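Local structure of putative membrane protein (Corynebacterium diphtheriae NCTC 13129, 3C8I) at residues Ile21-Val24 and Met29-Met32; Trp47-Arg52 and Asp129-Thr134. The protein is of unknown function; this chain is the C-terminal part, a DUF3239-family domain, of a putative membrane protein with a predicted transmembrane helix elsewhere in its sequence. All blocks are in the same frame, centred on the assembly; numbering follows the deposited sequence.

Contact 1 (Ile21-Val24 and Met29-Met32); sequences IAEV and MVVM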
ATOM      1  N   ILE B  21       9.814  17.612  10.565  1.00 27.49           N
ATOM      2  CA  ILE B  21       8.658  17.178  11.347  1.00 28.14           C
ATOM      3  C   ILE B  21       7.620  18.294  11.317  1.00 28.78           C
ATOM      4  O   ILE B  21       7.886  19.426  11.751  1.00 27.21           O
ATOM      5  CB  ILE B  21       8.991  16.800  12.802  1.00 28.23           C
ATOM      6  CG1 ILE B  21      10.084  15.720  12.871  1.00 29.37           C
ATOM      7  CG2 ILE B  21       7.686  16.396  13.552  1.00 28.38           C
ATOM      8  CD1 ILE B  21      10.504  15.347  14.318  1.00 29.60           C
ATOM      9  N   ALA B  22       6.440  17.958  10.799  1.00 29.61           N
ATOM     10  CA  ALA B  22       5.342  18.919  10.601  1.00 31.32           C
ATOM     11  C   ALA B  22       4.256  18.759  11.663  1.00 32.27           C
ATOM     12  O   ALA B  22       3.480  19.692  11.919  1.00 33.50           O
ATOM     13  CB  ALA B  22       4.751  18.744   9.180  1.00 30.65           C
ATOM     14  N   GLU B  23       4.195  17.586  12.283  1.00 33.91           N
ATOM     15  CA  GLU B  23       3.212  17.303  13.306  1.00 34.72           C
ATOM     16  C   GLU B  23       3.653  16.111  14.154  1.00 35.24           C
ATOM     17  O   GLU B  23       4.246  15.152  13.640  1.00 33.50           O
ATOM     18  CB  GLU B  23       1.849  17.036  12.662  1.00 35.10           C
ATOM     19  CG  GLU B  23       0.823  16.434  13.626  1.00 36.39           C
ATOM     20  CD  GLU B  23      -0.475  16.094  12.955  1.00 37.20           C
ATOM     21  OE1 GLU B  23      -1.242  17.041  12.706  1.00 42.62           O
ATOM     22  OE2 GLU B  23      -0.720  14.891  12.687  1.00 41.35           O
ATOM     23  N   VAL B  24       3.362  16.183  15.455  1.00 35.36           N
ATOM     24  CA  VAL B  24       3.731  15.137  16.402  1.00 36.15           C
ATOM     25  C   VAL B  24       2.503  14.682  17.181  1.00 37.16           C
ATOM     26  O   VAL B  24       1.757  15.509  17.710  1.00 37.13           O
ATOM     27  CB  VAL B  24       4.839  15.634  17.360  1.00 36.94           C
ATOM     28  CG1 VAL B  24       5.045  14.659  18.525  1.00 37.30           C
ATOM     29  CG2 VAL B  24       6.147  15.854  16.585  1.00 36.07           C
ATOM     30  N   MET B  29       4.526  10.585  13.941  1.00 34.87           N
ATOM     31  CA  MET B  29       4.800  11.924  13.486  1.00 34.73           C
ATOM     32  C   MET B  29       4.542  12.044  11.988  1.00 33.97           C
ATOM     33  O   MET B  29       4.529  11.051  11.257  1.00 34.54           O
ATOM     34  CB  MET B  29       6.249  12.325  13.815  1.00 34.57           C
ATOM     35  CG  MET B  29       7.373  11.631  13.042  1.00 35.82           C
ATOM     36  SD  MET B  29       8.988  11.742  13.954  1.00 35.69           S
ATOM     37  CE  MET B  29       9.187  10.074  14.584  1.00 36.40           C
ATOM     38  N   VAL B  30       4.345  13.268  11.533  1.00 32.96           N
ATOM     39  CA  VAL B  30       4.173  13.534  10.114  1.00 32.62           C
ATOM     40  C   VAL B  30       5.355  14.358   9.662  1.00 31.39           C
ATOM     41  O   VAL B  30       5.677  15.381  10.256  1.00 30.78           O
ATOM     42  CB  VAL B  30       2.836  14.269   9.792  1.00 32.61           C
ATOM     43  CG1 VAL B  30       2.760  14.668   8.300  1.00 33.12           C
ATOM     44  CG2 VAL B  30       1.651  13.405  10.139  1.00 33.50           C
ATOM     45  N   VAL B  31       6.036  13.870   8.633  1.00 30.66           N
ATOM     46  CA  VAL B  31       7.156  14.564   8.061  1.00 30.26           C
ATOM     47  C   VAL B  31       6.701  15.143   6.720  1.00 29.57           C
ATOM     48  O   VAL B  31       5.865  14.558   6.021  1.00 29.04           O
ATOM     49  CB  VAL B  31       8.389  13.635   7.959  1.00 31.28           C
ATOM     50  CG1 VAL B  31       9.587  14.378   7.424  1.00 34.81           C
ATOM     51  CG2 VAL B  31       8.732  13.047   9.335  1.00 31.52           C
ATOM     52  N   MET B  32       7.212  16.327   6.397  1.00 29.30           N
ATOM     53  CA  MET B  32       6.974  16.981   5.104  1.00 28.44           C
ATOM     54  C   MET B  32       8.317  17.092   4.419  1.00 27.42           C
ATOM     55  O   MET B  32       9.287  17.492   5.057  1.00 27.18           O
ATOM     56  CB  MET B  32       6.382  18.388   5.309  1.00 28.91           C
ATOM     57  CG  MET B  32       6.046  19.167   4.001  1.00 29.71           C
ATOM     58  SD  MET B  32       5.389  20.873   4.267  1.00 25.11           S
ATOM     59  CE  MET B  32       3.868  20.416   4.991  1.00 28.63           C
TER
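Ala22 and Glu23 both turn their amides to the carbonyl of Val30, and this doubling makes a classic beta bulge in the hairpin of strands 16-24 and 29-36. Ala22 N binds Val30 O at 2.7 Å, while Glu23 N reaches the same oxygen only weakly, at 3.3 Å. Beyond the bulge Val30 N bonds to Glu23 O at 2.8 Å, and that oxygen also receives a CA-H contact from Met29. The extra residue turns the CB of Ala22 toward the partner strand, where its small methyl lies 4.2 Å from Met32 CB; a small side chain suits a position facing its partner strand, beside Leu125 and Leu128.

The tight side carries Ile21 and Met29, both buried. Ile21 CD1 meets Met29 SD at 3.9 Å, the two chains crossing at a slant. With chi1 at 70°, Met29 CG stands between its backbone N and carbonyl carbon, and this lifts the flexible thioether over the sheet to the isoleucine. Val24, at the turn end of the same face, is partly exposed and adds little, its CG2 4.5 Å from Met29 CB.

On the other face Glu23, also partly exposed, leads outward from beside Val30, its OE2 3.8 Å from Val30 CG2. That oxygen is held by Asn25 and by a salt bridge to Arg132, and OE1 pairs with Arg27 of the second subunit. Two arginines and an amide around the carboxylate would favour its ionised form, and they tie the hairpin to helix 128-132 and to the second subunit.

Contact 2 (Trp47-Arg52 and Asp129-Thr134); sequences WALATR and DQVRET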
ATOM      1  N   TRP B  47       8.779  22.283  -7.861  1.00 31.98           N
ATOM      2  CA  TRP B  47       8.776  21.965  -6.440  1.00 32.16           C
ATOM      3  C   TRP B  47       7.405  21.568  -5.941  1.00 31.09           C
ATOM      4  O   TRP B  47       6.396  22.100  -6.376  1.00 31.32           O
ATOM      5  CB  TRP B  47       9.307  23.129  -5.601  1.00 32.86           C
ATOM      6  CG  TRP B  47      10.761  23.425  -5.817  1.00 34.04           C
ATOM      7  CD1 TRP B  47      11.291  24.592  -6.288  1.00 34.83           C
ATOM      8  CD2 TRP B  47      11.876  22.552  -5.573  1.00 34.23           C
ATOM      9  NE1 TRP B  47      12.661  24.497  -6.355  1.00 35.34           N
ATOM     10  CE2 TRP B  47      13.045  23.259  -5.917  1.00 35.72           C
ATOM     11  CE3 TRP B  47      11.999  21.250  -5.103  1.00 35.07           C
ATOM     12  CZ2 TRP B  47      14.316  22.701  -5.810  1.00 35.85           C
ATOM     13  CZ3 TRP B  47      13.266  20.700  -4.991  1.00 35.42           C
ATOM     14  CH2 TRP B  47      14.402  21.429  -5.334  1.00 34.19           C
ATOM     15  N   ALA B  48       7.393  20.641  -4.998  1.00 29.99           N
ATOM     16  CA  ALA B  48       6.182  20.201  -4.334  1.00 30.38           C
ATOM     17  C   ALA B  48       6.497  19.774  -2.895  1.00 29.90           C
ATOM     18  O   ALA B  48       7.668  19.534  -2.533  1.00 29.65           O
ATOM     19  CB  ALA B  48       5.521  19.050  -5.113  1.00 28.88           C
ATOM     20  N   LEU B  49       5.448  19.693  -2.098  1.00 29.74           N
ATOM     21  CA  LEU B  49       5.517  19.235  -0.721  1.00 29.96           C
ATOM     22  C   LEU B  49       4.900  17.849  -0.658  1.00 30.10           C
ATOM     23  O   LEU B  49       3.795  17.631  -1.168  1.00 30.11           O
ATOM     24  CB  LEU B  49       4.741  20.189   0.191  1.00 30.44           C
ATOM     25  CG  LEU B  49       5.173  21.655   0.074  1.00 30.10           C
ATOM     26  CD1 LEU B  49       4.171  22.571   0.764  1.00 32.06           C
ATOM     27  CD2 LEU B  49       6.639  21.839   0.598  1.00 29.01           C
ATOM     28  N   ALA B  50       5.615  16.911  -0.043  1.00 29.46           N
ATOM     29  CA  ALA B  50       5.132  15.538   0.099  1.00 29.76           C
ATOM     30  C   ALA B  50       5.141  15.196   1.574  1.00 30.13           C
ATOM     31  O   ALA B  50       6.143  15.394   2.238  1.00 32.23           O
ATOM     32  CB  ALA B  50       6.047  14.552  -0.705  1.00 28.08           C
ATOM     33  N   THR B  51       4.056  14.651   2.096  1.00 29.98           N
ATOM     34  CA  THR B  51       4.032  14.260   3.486  1.00 29.65           C
ATOM     35  C   THR B  51       3.957  12.760   3.691  1.00 29.47           C
ATOM     36  O   THR B  51       3.519  12.002   2.817  1.00 28.23           O
ATOM     37  CB  THR B  51       2.866  14.944   4.274  1.00 29.80           C
ATOM     38  OG1 THR B  51       1.616  14.595   3.681  1.00 32.74           O
ATOM     39  CG2 THR B  51       3.064  16.482   4.378  1.00 31.10           C
ATOM     40  N   ARG B  52       4.388  12.330   4.870  1.00 29.27           N
ATOM     41  CA  ARG B  52       4.383  10.929   5.225  1.00 29.63           C
ATOM     42  C   ARG B  52       4.276  10.752   6.725  1.00 29.32           C
ATOM     43  O   ARG B  52       4.995  11.387   7.486  1.00 27.76           O
ATOM     44  CB  ARG B  52       5.677  10.267   4.757  1.00 29.58           C
ATOM     45  CG  ARG B  52       5.763   8.800   5.048  1.00 29.50           C
ATOM     46  CD  ARG B  52       7.061   8.187   4.500  1.00 29.10           C
ATOM     47  NE  ARG B  52       7.128   6.750   4.759  1.00 29.47           N
ATOM     48  CZ  ARG B  52       7.867   5.877   4.081  1.00 27.27           C
ATOM     49  NH1 ARG B  52       8.663   6.295   3.106  1.00 27.57           N
ATOM     50  NH2 ARG B  52       7.835   4.575   4.399  1.00 27.02           N
ATOM     51  N   ASP B 129      -2.040  20.983   6.206  1.00 41.70           N
ATOM     52  CA  ASP B 129      -3.423  20.579   5.974  1.00 42.38           C
ATOM     53  C   ASP B 129      -3.793  20.696   4.505  1.00 41.80           C
ATOM     54  O   ASP B 129      -4.453  19.823   4.004  1.00 41.33           O
ATOM     55  CB  ASP B 129      -4.368  21.329   6.913  1.00 43.51           C
ATOM     56  CG  ASP B 129      -4.199  20.870   8.360  1.00 47.00           C
ATOM     57  OD1 ASP B 129      -4.417  19.657   8.619  1.00 52.09           O
ATOM     58  OD2 ASP B 129      -3.814  21.694   9.225  1.00 52.12           O
ATOM     59  N   GLN B 130      -3.318  21.730   3.806  1.00 41.82           N
ATOM     60  CA  GLN B 130      -3.458  21.782   2.346  1.00 42.34           C
ATOM     61  C   GLN B 130      -2.869  20.527   1.678  1.00 42.08           C
ATOM     62  O   GLN B 130      -3.523  19.908   0.827  1.00 41.23           O
ATOM     63  CB  GLN B 130      -2.793  23.031   1.770  1.00 42.23           C
ATOM     64  CG  GLN B 130      -3.486  24.353   2.094  1.00 43.89           C
ATOM     65  CD  GLN B 130      -2.686  25.544   1.565  1.00 44.90           C
ATOM     66  OE1 GLN B 130      -2.284  25.571   0.389  1.00 48.58           O
ATOM     67  NE2 GLN B 130      -2.429  26.518   2.432  1.00 47.79           N
ATOM     68  N   VAL B 131      -1.649  20.136   2.075  1.00 41.77           N
ATOM     69  CA  VAL B 131      -1.012  18.935   1.481  1.00 42.25           C
ATOM     70  C   VAL B 131      -1.836  17.700   1.749  1.00 42.69           C
ATOM     71  O   VAL B 131      -2.077  16.886   0.850  1.00 42.45           O
ATOM     72  CB  VAL B 131       0.427  18.663   1.992  1.00 41.44           C
ATOM     73  CG1 VAL B 131       0.997  17.416   1.280  1.00 40.70           C
ATOM     74  CG2 VAL B 131       1.298  19.859   1.765  1.00 39.48           C
ATOM     75  N   ARG B 132      -2.299  17.556   2.985  1.00 43.94           N
ATOM     76  CA  ARG B 132      -3.111  16.383   3.311  1.00 44.90           C
ATOM     77  C   ARG B 132      -4.495  16.417   2.640  1.00 44.82           C
ATOM     78  O   ARG B 132      -5.160  15.394   2.618  1.00 44.68           O
ATOM     79  CB  ARG B 132      -3.233  16.191   4.830  1.00 45.67           C
ATOM     80  CG  ARG B 132      -1.891  15.833   5.486  1.00 47.77           C
ATOM     81  CD  ARG B 132      -2.050  15.259   6.888  1.00 47.51           C
ATOM     82  NE  ARG B 132      -2.526  16.237   7.859  1.00 49.30           N
ATOM     83  CZ  ARG B 132      -2.416  16.115   9.184  1.00 49.44           C
ATOM     84  NH1 ARG B 132      -1.846  15.050   9.729  1.00 49.38           N
ATOM     85  NH2 ARG B 132      -2.884  17.074   9.977  1.00 49.82           N
ATOM     86  N   GLU B 133      -4.920  17.563   2.085  1.00 45.08           N
ATOM     87  CA  GLU B 133      -6.196  17.624   1.319  1.00 44.53           C
ATOM     88  C   GLU B 133      -6.054  17.111  -0.122  1.00 43.91           C
ATOM     89  O   GLU B 133      -7.056  16.930  -0.809  1.00 43.82           O
ATOM     90  CB  GLU B 133      -6.797  19.039   1.248  1.00 45.87           C
ATOM     91  CG  GLU B 133      -7.125  19.785   2.570  1.00 48.45           C
ATOM     92  CD  GLU B 133      -8.065  19.044   3.535  1.00 51.98           C
ATOM     93  OE1 GLU B 133      -8.515  17.923   3.209  1.00 55.12           O
ATOM     94  OE2 GLU B 133      -8.350  19.597   4.636  1.00 52.05           O
ATOM     95  N   THR B 134      -4.819  16.900  -0.589  1.00 42.37           N
ATOM     96  CA  THR B 134      -4.577  16.395  -1.948  1.00 41.07           C
ATOM     97  C   THR B 134      -4.764  14.884  -1.942  1.00 40.11           C
ATOM     98  O   THR B 134      -4.709  14.273  -0.881  1.00 39.89           O
ATOM     99  CB  THR B 134      -3.145  16.750  -2.419  1.00 40.63           C
ATOM    100  OG1 THR B 134      -2.187  15.938  -1.720  1.00 38.91           O
ATOM    101  CG2 THR B 134      -2.858  18.235  -2.184  1.00 39.65           C
TER
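Val131 points its two methyls from the helix 128-132 into the strand 47-54, and the two meet different parts of the strand. CG2 lies against Leu49, 3.8 Å from its CB and 4.1 Å from CD1, with the two side chains at about a right angle. CG1, held anti to the backbone N by a chi1 of -179°, enters between Leu49 O, at 3.7 Å, and the side chain of Thr51. Valine and threonine meet tip to tip: Thr51 CG2 is 3.8 Å from Val131 CG1, and OG1 is equally near that methyl. The beta-branched shapes suit this meeting, since each presents two short arms and little loose chain. Leu49 and Thr51 lie two apart on the strand and so address the helix from the same face; Met32 of strand 29-36 packs against both.

Arg132 crosses Thr51 at about a right angle, its CG 4.1 Å from OG1. Its methylenes serve as apolar surface while the guanidinium travels on to the charges: NH2 makes a long salt bridge of 3.3 Å with Asp129 OD1, which lies almost exactly in the guanidinium plane but is met on its syn side, 32° out of the carboxylate plane. The guanidinium also reaches the hairpin. Past Arg132, Thr134 folds back on the helix: its OG1 donates to Val131 O at 2.7 Å in the carbonyl plane, sharing that oxygen with Thr134 N, and is also bonded to Leu138 N. This is helix-on-sheet packing of an alpha+beta fold, a short C-terminal helix lying against an antiparallel sheet before the chain returns as its edge strand 138-140.

Overall arrangement
Strand 29-36 of contact 1 and strand 47-54 of contact 2 are neighbours in one antiparallel sheet, and a probable hydrogen bond from Arg52 N to Val31 O, 2.9 Å, joins them. Both contacts are largely buried, with centres about 11 Å apart. Contact 1 works within the sheet, so backbone bonds dominate it; contact 2 lies between sheet and helix and, with no hydrogen bond across it, depends on apolar side chains. They meet again where the helix reaches the hairpin: the salt bridge shared by Glu23 and Arg132 lies at the polar margin of both contacts, near Arg27 of the second subunit.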